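Local coordinates for mannitol dehydrogenase (Pseudomonas fluorescens, PDB 1LJ8), which binds NAD and, as a long-chain dehydrogenase, probably interconverts mannitol and fructose by oxidation and reduction at carbon 2, at residues Q6-L11 against D80-L85; H41-T46 against G100-M105; Y86-T91 against R241-D246; D268-G273 against V282-D287. All blocks are in the same frame, centred on the assembly; numbering follows the deposited sequence.

Interaction 1 (Q6-L11 against D80-L85); sequences QNLTQL and DYLFTL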
# COMPACT_ATOMS: atom_id res chain seq x y z
N GLN A 6 -30.30 -6.01 8.10
CA GLN A 6 -31.62 -6.62 7.98
C GLN A 6 -31.55 -8.00 7.36
O GLN A 6 -32.28 -8.90 7.79
CB GLN A 6 -32.54 -5.72 7.16
CG GLN A 6 -34.02 -5.97 7.39
CD GLN A 6 -34.46 -5.79 8.87
OE1 GLN A 6 -33.96 -4.91 9.60
NE2 GLN A 6 -35.41 -6.64 9.31
N ASN A 7 -30.65 -8.19 6.39
CA ASN A 7 -30.55 -9.45 5.67
C ASN A 7 -29.44 -10.36 6.11
O ASN A 7 -29.27 -11.46 5.56
CB ASN A 7 -30.35 -9.19 4.17
CG ASN A 7 -31.48 -8.39 3.56
OD1 ASN A 7 -32.64 -8.40 4.07
ND2 ASN A 7 -31.19 -7.71 2.45
N LEU A 8 -28.70 -9.93 7.12
CA LEU A 8 -27.54 -10.69 7.57
C LEU A 8 -27.81 -12.17 7.84
O LEU A 8 -26.95 -13.01 7.60
CB LEU A 8 -26.94 -9.99 8.78
CG LEU A 8 -25.54 -10.41 9.27
CD1 LEU A 8 -24.49 -10.31 8.13
CD2 LEU A 8 -25.17 -9.48 10.45
N THR A 9 -29.00 -12.50 8.34
CA THR A 9 -29.28 -13.90 8.63
C THR A 9 -29.93 -14.63 7.46
O THR A 9 -30.30 -15.81 7.57
CB THR A 9 -30.18 -14.04 9.91
OG1 THR A 9 -31.49 -13.52 9.66
CG2 THR A 9 -29.55 -13.30 11.08
N GLN A 10 -30.07 -13.95 6.33
CA GLN A 10 -30.69 -14.58 5.18
C GLN A 10 -29.73 -14.75 3.98
O GLN A 10 -30.16 -14.67 2.82
CB GLN A 10 -31.88 -13.74 4.74
CG GLN A 10 -32.83 -13.36 5.86
CD GLN A 10 -33.92 -12.44 5.33
OE1 GLN A 10 -34.65 -12.80 4.39
NE2 GLN A 10 -34.05 -11.24 5.92
N LEU A 11 -28.45 -14.97 4.25
CA LEU A 11 -27.48 -15.16 3.17
C LEU A 11 -27.22 -16.65 2.98
O LEU A 11 -27.68 -17.46 3.78
CB LEU A 11 -26.14 -14.45 3.51
CG LEU A 11 -26.35 -12.95 3.80
CD1 LEU A 11 -25.01 -12.31 4.24
CD2 LEU A 11 -26.88 -12.26 2.55
N ASP A 80 -24.94 -0.71 6.35
CA ASP A 80 -24.81 -0.61 7.81
C ASP A 80 -23.35 -0.87 8.20
O ASP A 80 -23.04 -1.36 9.29
CB ASP A 80 -25.74 -1.63 8.49
CG ASP A 80 -27.21 -1.40 8.16
OD1 ASP A 80 -27.68 -0.24 8.32
OD2 ASP A 80 -27.88 -2.38 7.71
N TYR A 81 -22.46 -0.50 7.29
CA TYR A 81 -21.01 -0.64 7.43
C TYR A 81 -20.49 -2.07 7.40
O TYR A 81 -19.29 -2.32 7.61
CB TYR A 81 -20.49 0.15 8.64
CG TYR A 81 -20.47 1.64 8.32
CD1 TYR A 81 -21.55 2.45 8.65
CD2 TYR A 81 -19.44 2.19 7.54
CE1 TYR A 81 -21.61 3.80 8.18
CE2 TYR A 81 -19.49 3.52 7.10
CZ TYR A 81 -20.59 4.31 7.41
OH TYR A 81 -20.68 5.61 6.89
N LEU A 82 -21.36 -3.00 7.01
CA LEU A 82 -20.92 -4.40 6.82
C LEU A 82 -20.35 -4.54 5.37
O LEU A 82 -20.76 -3.81 4.47
CB LEU A 82 -22.13 -5.36 6.95
CG LEU A 82 -22.84 -5.40 8.31
CD1 LEU A 82 -24.11 -6.27 8.23
CD2 LEU A 82 -21.90 -5.92 9.37
N PHE A 83 -19.41 -5.46 5.14
CA PHE A 83 -18.90 -5.69 3.79
C PHE A 83 -18.43 -7.13 3.77
O PHE A 83 -18.12 -7.69 4.84
CB PHE A 83 -17.78 -4.72 3.39
CG PHE A 83 -16.55 -4.78 4.26
CD1 PHE A 83 -15.49 -5.65 3.93
CD2 PHE A 83 -16.47 -4.01 5.42
CE1 PHE A 83 -14.36 -5.75 4.76
CE2 PHE A 83 -15.34 -4.09 6.27
CZ PHE A 83 -14.27 -4.97 5.94
N THR A 84 -18.35 -7.70 2.58
CA THR A 84 -17.94 -9.09 2.42
C THR A 84 -16.44 -9.16 2.12
O THR A 84 -15.93 -8.44 1.24
CB THR A 84 -18.67 -9.77 1.22
OG1 THR A 84 -20.09 -9.49 1.28
CG2 THR A 84 -18.47 -11.27 1.24
N LEU A 85 -15.77 -10.06 2.82
CA LEU A 85 -14.37 -10.37 2.55
C LEU A 85 -14.47 -11.65 1.71
O LEU A 85 -14.98 -12.68 2.18
CB LEU A 85 -13.62 -10.61 3.84
CG LEU A 85 -12.13 -10.87 3.52
CD1 LEU A 85 -11.24 -10.10 4.47
CD2 LEU A 85 -11.88 -12.34 3.63
O HOH W 1 -30.37 -3.07 7.52

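Interaction 2 (H41-T46 against G100-M105); sequences HQAYYT and GSISDM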
# COMPACT_ATOMS: atom_id res chain seq x y z
N HIS A 41 -7.16 -6.65 5.74
CA HIS A 41 -6.05 -6.92 6.67
C HIS A 41 -6.34 -6.44 8.07
O HIS A 41 -6.73 -7.24 8.90
CB HIS A 41 -4.78 -6.28 6.06
CG HIS A 41 -3.51 -6.61 6.78
ND1 HIS A 41 -3.00 -5.80 7.78
CD2 HIS A 41 -2.64 -7.66 6.65
CE1 HIS A 41 -1.87 -6.34 8.23
NE2 HIS A 41 -1.64 -7.47 7.57
N GLN A 42 -6.19 -5.15 8.37
CA GLN A 42 -6.48 -4.74 9.75
C GLN A 42 -7.92 -4.97 10.19
O GLN A 42 -8.17 -5.42 11.33
CB GLN A 42 -6.16 -3.24 9.98
CG GLN A 42 -4.70 -2.84 9.63
CD GLN A 42 -4.61 -2.29 8.22
OE1 GLN A 42 -5.16 -1.21 7.94
NE2 GLN A 42 -3.93 -3.01 7.33
N ALA A 43 -8.90 -4.64 9.34
CA ALA A 43 -10.29 -4.86 9.76
C ALA A 43 -10.57 -6.38 9.88
O ALA A 43 -11.37 -6.83 10.72
CB ALA A 43 -11.28 -4.21 8.76
N TYR A 44 -9.92 -7.15 9.01
CA TYR A 44 -10.06 -8.61 9.02
C TYR A 44 -9.58 -9.18 10.40
O TYR A 44 -10.29 -9.93 11.06
CB TYR A 44 -9.20 -9.18 7.90
CG TYR A 44 -8.97 -10.68 7.96
CD1 TYR A 44 -9.98 -11.58 7.62
CD2 TYR A 44 -7.74 -11.17 8.39
CE1 TYR A 44 -9.76 -12.97 7.72
CE2 TYR A 44 -7.51 -12.56 8.49
CZ TYR A 44 -8.54 -13.44 8.15
OH TYR A 44 -8.31 -14.80 8.23
N TYR A 45 -8.36 -8.83 10.82
CA TYR A 45 -7.86 -9.36 12.11
C TYR A 45 -8.68 -8.85 13.29
O TYR A 45 -8.90 -9.56 14.24
CB TYR A 45 -6.40 -8.98 12.32
CG TYR A 45 -5.40 -9.80 11.52
CD1 TYR A 45 -4.68 -9.23 10.47
CD2 TYR A 45 -5.10 -11.12 11.90
CE1 TYR A 45 -3.68 -9.93 9.81
CE2 TYR A 45 -4.10 -11.83 11.27
CZ TYR A 45 -3.39 -11.23 10.21
OH TYR A 45 -2.38 -11.91 9.58
N THR A 46 -9.12 -7.60 13.23
CA THR A 46 -9.89 -7.07 14.33
C THR A 46 -11.25 -7.78 14.44
O THR A 46 -11.70 -8.09 15.54
CB THR A 46 -10.05 -5.55 14.16
OG1 THR A 46 -8.74 -4.96 14.04
CG2 THR A 46 -10.78 -4.98 15.38
N GLY A 100 -17.66 -7.23 10.37
CA GLY A 100 -18.41 -6.21 11.10
C GLY A 100 -17.59 -5.29 11.98
O GLY A 100 -18.15 -4.55 12.80
N SER A 101 -16.26 -5.29 11.79
CA SER A 101 -15.40 -4.47 12.65
C SER A 101 -15.31 -2.97 12.33
O SER A 101 -14.73 -2.23 13.11
CB SER A 101 -14.00 -5.09 12.64
OG SER A 101 -13.57 -5.17 11.29
N ILE A 102 -15.90 -2.54 11.20
CA ILE A 102 -15.91 -1.10 10.89
C ILE A 102 -17.37 -0.69 11.20
O ILE A 102 -18.32 -1.29 10.67
CB ILE A 102 -15.60 -0.83 9.41
CG1 ILE A 102 -14.14 -1.22 9.13
CG2 ILE A 102 -15.82 0.70 9.07
CD1 ILE A 102 -13.72 -1.05 7.64
N SER A 103 -17.51 0.31 12.07
CA SER A 103 -18.84 0.78 12.48
C SER A 103 -19.27 2.14 11.94
O SER A 103 -20.44 2.51 12.07
CB SER A 103 -18.93 0.78 14.02
OG SER A 103 -17.90 1.53 14.62
N ASP A 104 -18.36 2.88 11.31
CA ASP A 104 -18.74 4.19 10.74
C ASP A 104 -17.59 4.63 9.86
O ASP A 104 -16.54 3.99 9.86
CB ASP A 104 -18.91 5.22 11.87
CG ASP A 104 -19.75 6.44 11.46
OD1 ASP A 104 -19.96 7.32 12.34
OD2 ASP A 104 -20.23 6.53 10.29
N MSE A 105 -17.77 5.74 9.14
CA MSE A 105 -16.70 6.32 8.33
C MSE A 105 -17.07 7.80 8.17
O MSE A 105 -18.18 8.11 7.73
CB MSE A 105 -16.64 5.65 6.96
CG MSE A 105 -15.55 6.26 6.08
SE MSE A 105 -15.30 5.23 4.51
CE MSE A 105 -14.10 6.50 3.54

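Interaction 3 (Y86-T91 against R241-D246); sequences YELGDT and RLQLHD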
# COMPACT_ATOMS: atom_id res chain seq x y z
N TYR A 86 -14.00 -11.60 0.47
CA TYR A 86 -14.13 -12.72 -0.46
C TYR A 86 -12.72 -13.19 -0.83
O TYR A 86 -12.05 -12.56 -1.67
CB TYR A 86 -14.89 -12.20 -1.68
CG TYR A 86 -15.26 -13.19 -2.78
CD1 TYR A 86 -15.29 -14.56 -2.54
CD2 TYR A 86 -15.63 -12.74 -4.05
CE1 TYR A 86 -15.70 -15.49 -3.57
CE2 TYR A 86 -16.04 -13.64 -5.06
CZ TYR A 86 -16.07 -15.00 -4.80
OH TYR A 86 -16.52 -15.88 -5.78
N GLU A 87 -12.29 -14.29 -0.21
CA GLU A 87 -10.95 -14.83 -0.46
C GLU A 87 -10.95 -15.62 -1.76
O GLU A 87 -11.86 -16.39 -2.02
CB GLU A 87 -10.50 -15.74 0.70
CG GLU A 87 -10.31 -15.00 2.06
CD GLU A 87 -9.91 -15.94 3.18
OE1 GLU A 87 -10.12 -17.17 3.01
OE2 GLU A 87 -9.43 -15.44 4.24
N LEU A 88 -9.94 -15.40 -2.60
CA LEU A 88 -9.85 -16.10 -3.89
C LEU A 88 -8.48 -16.76 -4.01
O LEU A 88 -7.47 -16.10 -3.85
CB LEU A 88 -10.07 -15.11 -5.02
CG LEU A 88 -11.42 -14.38 -5.05
CD1 LEU A 88 -11.32 -13.13 -5.97
CD2 LEU A 88 -12.48 -15.34 -5.54
N GLY A 89 -8.45 -18.06 -4.27
CA GLY A 89 -7.18 -18.77 -4.40
C GLY A 89 -7.37 -20.09 -5.18
O GLY A 89 -8.50 -20.55 -5.32
N ASP A 90 -6.27 -20.69 -5.66
CA ASP A 90 -6.31 -21.94 -6.43
C ASP A 90 -6.15 -23.19 -5.58
O ASP A 90 -6.87 -24.17 -5.76
CB ASP A 90 -5.18 -21.99 -7.46
CG ASP A 90 -5.20 -20.86 -8.42
OD1 ASP A 90 -6.27 -20.25 -8.65
OD2 ASP A 90 -4.12 -20.59 -8.98
N THR A 91 -5.11 -23.18 -4.75
CA THR A 91 -4.80 -24.28 -3.84
C THR A 91 -5.61 -23.78 -2.66
O THR A 91 -5.11 -23.57 -1.56
CB THR A 91 -3.26 -24.33 -3.58
OG1 THR A 91 -2.76 -23.02 -3.25
CG2 THR A 91 -2.53 -24.82 -4.83
N ARG A 241 -17.09 -8.15 -8.17
CA ARG A 241 -18.36 -8.01 -7.45
C ARG A 241 -19.41 -8.98 -7.98
O ARG A 241 -20.16 -9.61 -7.22
CB ARG A 241 -18.85 -6.55 -7.56
CG ARG A 241 -20.25 -6.29 -7.03
CD ARG A 241 -20.64 -4.80 -7.15
NE ARG A 241 -20.82 -4.29 -8.53
CZ ARG A 241 -21.84 -4.57 -9.35
NH1 ARG A 241 -22.83 -5.38 -8.98
NH2 ARG A 241 -21.89 -3.97 -10.55
N LEU A 242 -19.48 -9.13 -9.30
CA LEU A 242 -20.45 -10.02 -9.88
C LEU A 242 -20.15 -11.47 -9.56
O LEU A 242 -21.08 -12.28 -9.39
CB LEU A 242 -20.51 -9.82 -11.42
CG LEU A 242 -21.04 -8.44 -11.84
CD1 LEU A 242 -21.00 -8.33 -13.39
CD2 LEU A 242 -22.48 -8.25 -11.36
N GLN A 243 -18.87 -11.81 -9.44
CA GLN A 243 -18.50 -13.20 -9.15
C GLN A 243 -19.04 -13.58 -7.76
O GLN A 243 -19.52 -14.69 -7.53
CB GLN A 243 -16.98 -13.36 -9.19
CG GLN A 243 -16.52 -14.77 -8.86
CD GLN A 243 -14.99 -14.94 -8.90
OE1 GLN A 243 -14.20 -13.99 -8.66
NE2 GLN A 243 -14.56 -16.17 -9.19
N LEU A 244 -18.99 -12.62 -6.84
CA LEU A 244 -19.49 -12.86 -5.48
C LEU A 244 -20.99 -13.17 -5.52
O LEU A 244 -21.47 -14.09 -4.85
CB LEU A 244 -19.23 -11.63 -4.61
CG LEU A 244 -19.80 -11.71 -3.18
CD1 LEU A 244 -19.16 -12.94 -2.39
CD2 LEU A 244 -19.48 -10.38 -2.47
N HIS A 245 -21.74 -12.40 -6.29
CA HIS A 245 -23.18 -12.63 -6.42
C HIS A 245 -23.41 -13.97 -7.13
O HIS A 245 -24.22 -14.80 -6.67
CB HIS A 245 -23.82 -11.51 -7.25
CG HIS A 245 -25.25 -11.79 -7.60
ND1 HIS A 245 -26.26 -11.79 -6.66
CD2 HIS A 245 -25.83 -12.20 -8.77
CE1 HIS A 245 -27.39 -12.20 -7.22
NE2 HIS A 245 -27.15 -12.45 -8.50
N ASP A 246 -22.69 -14.19 -8.24
CA ASP A 246 -22.85 -15.42 -9.02
C ASP A 246 -22.62 -16.65 -8.16
O ASP A 246 -23.43 -17.59 -8.16
CB ASP A 246 -21.89 -15.43 -10.26
CG ASP A 246 -22.23 -14.32 -11.30
OD1 ASP A 246 -23.38 -13.83 -11.25
OD2 ASP A 246 -21.36 -13.94 -12.17

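Interaction 4 (D268-G273 against V282-D287); sequences DKFVNG and VQFTDD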
# COMPACT_ATOMS: atom_id res chain seq x y z
N ASP A 268 5.65 -3.98 19.13
CA ASP A 268 4.68 -3.69 20.19
C ASP A 268 4.96 -2.37 20.88
O ASP A 268 5.41 -2.33 22.04
CB ASP A 268 4.69 -4.84 21.20
CG ASP A 268 3.39 -4.93 22.00
OD1 ASP A 268 2.52 -4.04 21.92
OD2 ASP A 268 3.26 -5.91 22.76
N LYS A 269 4.66 -1.28 20.17
CA LYS A 269 4.92 0.08 20.65
C LYS A 269 3.63 0.88 20.58
O LYS A 269 3.42 1.63 19.62
CB LYS A 269 5.97 0.73 19.74
CG LYS A 269 7.34 0.07 19.76
CD LYS A 269 8.30 0.73 18.75
CE LYS A 269 9.62 -0.01 18.70
NZ LYS A 269 10.49 0.59 17.61
N PHE A 270 2.78 0.72 21.59
CA PHE A 270 1.47 1.40 21.63
C PHE A 270 1.39 2.14 22.95
O PHE A 270 1.45 1.52 24.01
CB PHE A 270 0.35 0.35 21.52
CG PHE A 270 0.27 -0.29 20.17
CD1 PHE A 270 1.21 -1.25 19.77
CD2 PHE A 270 -0.67 0.15 19.23
CE1 PHE A 270 1.24 -1.75 18.47
CE2 PHE A 270 -0.66 -0.33 17.95
CZ PHE A 270 0.30 -1.28 17.53
N VAL A 271 1.24 3.46 22.87
CA VAL A 271 1.22 4.27 24.07
C VAL A 271 -0.08 4.20 24.85
O VAL A 271 -0.08 4.42 26.06
CB VAL A 271 1.49 5.76 23.74
CG1 VAL A 271 2.94 5.97 23.30
CG2 VAL A 271 0.56 6.24 22.62
N ASN A 272 -1.17 3.90 24.16
CA ASN A 272 -2.50 3.93 24.78
C ASN A 272 -3.29 2.63 24.53
O ASN A 272 -4.51 2.66 24.31
CB ASN A 272 -3.25 5.17 24.19
CG ASN A 272 -4.41 5.66 25.06
OD1 ASN A 272 -4.76 5.05 26.06
ND2 ASN A 272 -5.03 6.79 24.65
N GLY A 273 -2.59 1.49 24.55
CA GLY A 273 -3.24 0.20 24.39
C GLY A 273 -3.47 -0.27 22.96
O GLY A 273 -3.23 0.47 22.00
N VAL A 282 -1.57 -12.28 14.70
CA VAL A 282 -0.65 -11.18 14.42
C VAL A 282 0.60 -11.50 15.24
O VAL A 282 0.50 -11.97 16.38
CB VAL A 282 -1.26 -9.85 14.88
CG1 VAL A 282 -0.31 -8.67 14.61
CG2 VAL A 282 -2.59 -9.64 14.12
N GLN A 283 1.76 -11.23 14.66
CA GLN A 283 3.04 -11.53 15.29
C GLN A 283 3.72 -10.26 15.77
O GLN A 283 3.66 -9.25 15.10
CB GLN A 283 3.93 -12.23 14.28
CG GLN A 283 3.27 -13.50 13.74
CD GLN A 283 3.97 -14.02 12.51
OE1 GLN A 283 3.52 -13.80 11.39
NE2 GLN A 283 5.10 -14.68 12.71
N PHE A 284 4.35 -10.30 16.94
CA PHE A 284 5.04 -9.12 17.44
C PHE A 284 6.51 -9.44 17.57
O PHE A 284 6.88 -10.55 17.96
CB PHE A 284 4.49 -8.69 18.80
CG PHE A 284 3.13 -8.10 18.74
CD1 PHE A 284 2.00 -8.92 18.72
CD2 PHE A 284 2.96 -6.72 18.66
CE1 PHE A 284 0.72 -8.36 18.64
CE2 PHE A 284 1.70 -6.16 18.57
CZ PHE A 284 0.57 -6.97 18.56
N THR A 285 7.36 -8.49 17.22
CA THR A 285 8.79 -8.75 17.31
C THR A 285 9.46 -7.45 17.71
O THR A 285 8.91 -6.37 17.52
CB THR A 285 9.33 -9.30 15.96
OG1 THR A 285 10.68 -9.77 16.13
CG2 THR A 285 9.30 -8.22 14.89
N ASP A 286 10.66 -7.56 18.26
CA ASP A 286 11.33 -6.35 18.71
C ASP A 286 11.69 -5.36 17.59
O ASP A 286 11.45 -4.16 17.71
CB ASP A 286 12.58 -6.73 19.51
CG ASP A 286 12.22 -7.48 20.79
OD1 ASP A 286 11.40 -6.96 21.56
OD2 ASP A 286 12.77 -8.57 21.03
N ASP A 287 12.26 -5.88 16.51
CA ASP A 287 12.64 -5.07 15.35
C ASP A 287 12.11 -5.73 14.06
O ASP A 287 12.60 -6.75 13.59
CB ASP A 287 14.17 -4.94 15.31
CG ASP A 287 14.67 -4.35 14.01
OD1 ASP A 287 13.89 -3.64 13.32
OD2 ASP A 287 15.87 -4.60 13.69
O HOH W 2 7.79 -5.59 19.95
O HOH W 3 12.76 -1.56 17.40

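Interaction 1 (Q6-L11 against D80-L85)
Leu8 and Leu82 supply the apolar part of this contact, which joins the N-terminal segment 6-11 to the start of a sheet strand. The two side chains meet at about a right angle, and a single methyl of Leu82 is set against both branches of Leu8: Leu82 CD1 lies 4.0 Å from Leu8 CD2 and 4.1 Å from Leu8 CD1. Leu8 reaches across because its CG stands anti to the backbone N (chi1 -167°), beside the carbonyl carbon, while Leu82 CG takes the place anti to its carbonyl carbon.

The polar part runs through water. Gln6 N and Asp80 OD2 are 4.4 Å apart, too far for a direct bond, and one water fills the step. It accepts from Gln6 N at 3.0 Å and donates to Asp80 OD2 at 2.6 Å. The same carboxylate oxygen also takes the backbone N of Lys5, so two consecutive amides of the N-terminal chain are tied, directly and by relay, to one acidic group. Within segment 6-11 the turn is closed by Gln10 N bonding to Asn7 O at 2.7 Å. Here a small apolar touch and a bridging water together fasten a terminal segment without any regular secondary structure.

Asp80, with positive phi, is the C-prime residue of the Schellman motif that ends helix 69-77, where Tyr81 N returns to Leu76 O. The contact therefore lies at the turn between that helix and strand 83-87, which runs between strands 96-107 and 256-258.

Interaction 2 (H41-T46 against G100-M105)
The carbonyl oxygen of Gln42 is gripped twice by Thr46, the residue whose CG2 lies 4.2 Å from Ser101 CB. The hydroxyl Thr46 OG1 donates to Gln42 O at 2.8 Å and Thr46 N at 3.0 Å, the two arriving from opposite faces of the carbonyl plane. Thr46 OG1 is bonded in addition to Trp277 NE1, which helps to fix its rotation, with the methyl toward Ser101.

Next to Gln42 in the helix, Ala43 O receives Ser101 OG at 2.8 Å. The approach is markedly bent: the C=O...donor angle is 115° and the hydroxyl sits 30° from the carbonyl plane. Ser101 can reach it because its OG occupies the crowded position between backbone N and carbonyl carbon (chi1 56°). With an alanine here, Ala43 O would probably be left without its hydroxyl mate, and the helix would keep fewer polar ties to segment 100-105, Gly100 N to Asp47 OD1 being one that remains. Ala43 CB adds the apolar half, standing 4.1 Å from Ile102 CD1, and both side chains also rest on Ile60 of strand 59-64.

With only a methyl at Ala43, the helix backbone comes close enough for Ser101 OG to reach its carbonyl. Helix 42-50 belongs to the first beta-alpha-beta crossover, from strand 27-32 to 59-64, and here also packs on strand 96-107, the neighbour of 59-64, within a Rossmann dinucleotide-binding fold.

Interaction 3 (Y86-T91 against R241-D246)
Tyr86 is the centre of this contact, its ring laid against one side of helix 238-248. With chi1 at -176° the ring swings away from the backbone N toward the helix, where CE2 comes within 3.6 Å of Leu244 CA and so touches the helix backbone as well as its side chains.

Leu244 covers one face of the ring. Its CD1 makes a CH-pi contact 3.9 Å from the ring centroid, only 13° off the normal, while CB lies 3.8 Å from Tyr86 CE2. Leu88, two residues further along the chain, puts CD2 over the opposite face, 3.7 Å above the ring plane and shifted toward the rim. The tyrosine is thus held flat between two leucines, one from the helix and one from its own segment.

Gln243 meets the ring at its edge instead. Its CG lies near the ring plane and 3.3 Å from Tyr86 OH, and the amide plane is turned 73° from that of the ring. The extended glutamine chain then runs past Leu88 in the opposite direction, bringing Gln243 OE1 to 3.8 Å from Leu88 CD2. The result is an example of one aromatic ring engaged on both faces and at its edge between strand and helix.

Val257 of strand 256-258 touches Tyr86 and Leu88 in turn. Helix 238-248 leads by a short loop into that strand, the parallel neighbour of strand 83-87, so the contact is helix-on-sheet packing of an alpha/beta Rossmann domain, over edge strand 256-258 and its neighbour 83-87.

Interaction 4 (D268-G273 against V282-D287)
Asp268 meets the Phe284 ring with every atom of its side chain. CB is the nearest, 3.6 Å from Phe284 CD2. CG follows at 3.8 Å from the same ring carbon, and beyond it the carboxylate divides: OD1 lies 4.0 Å from Phe284 CE2, and OD2 4.2 Å from Phe284 CD2. The carboxylate plane is turned 42° from the ring, an oblique passage that follows from a chi1 of -157°, which places CG across from the backbone N. OD1 also forms a salt bridge with Arg274 NE.

Phe270 approaches the edge of the same ring, its CE1 4.4 Å from Phe284 CE2. A glycine in place of Phe284 would probably open a gap beside Asp268 CB and leave Phe270 CE1 without its aromatic neighbour.

Two waters complete the contact. One accepts from Asp268 N and donates to Thr285 O, both at 2.8 Å; the other joins Lys269 NZ to Asp286 O, while the lysine also forms a salt bridge with Glu267. Such bridges show how two segments of one chain can be linked at the surface through water where direct polar bonds do not form.

Strands 263-266 and 283-284 run parallel in a three-stranded mixed sheet, and segment 268-273 belongs to the connection between them. Asp287 then caps the start of helix 289-313, so the arrangement is a crossover loop folded onto the end of an edge strand that leads into a long helix.

In the fold
From the N terminus, interaction 1 closes the first long loop, bringing the terminal segment 6-11 to the turn before strand 83-87. Interaction 2 opens within that loop and closes beyond it, so the two cross, and Tyr81 packs against segment 100-105 where they meet. Interaction 3 starts before interaction 2 has closed, crossing it in turn, and closes the widest loop by returning helix 238-248 to strand 83-87; Thr84 touches Leu244 there. Interaction 4 comes last, in series with the others, and closes a short loop beside the three-stranded sheet. Tyr45 packs on Val282, linking 41-46 with 282-287 and thus the Rossmann core with that smaller sheet.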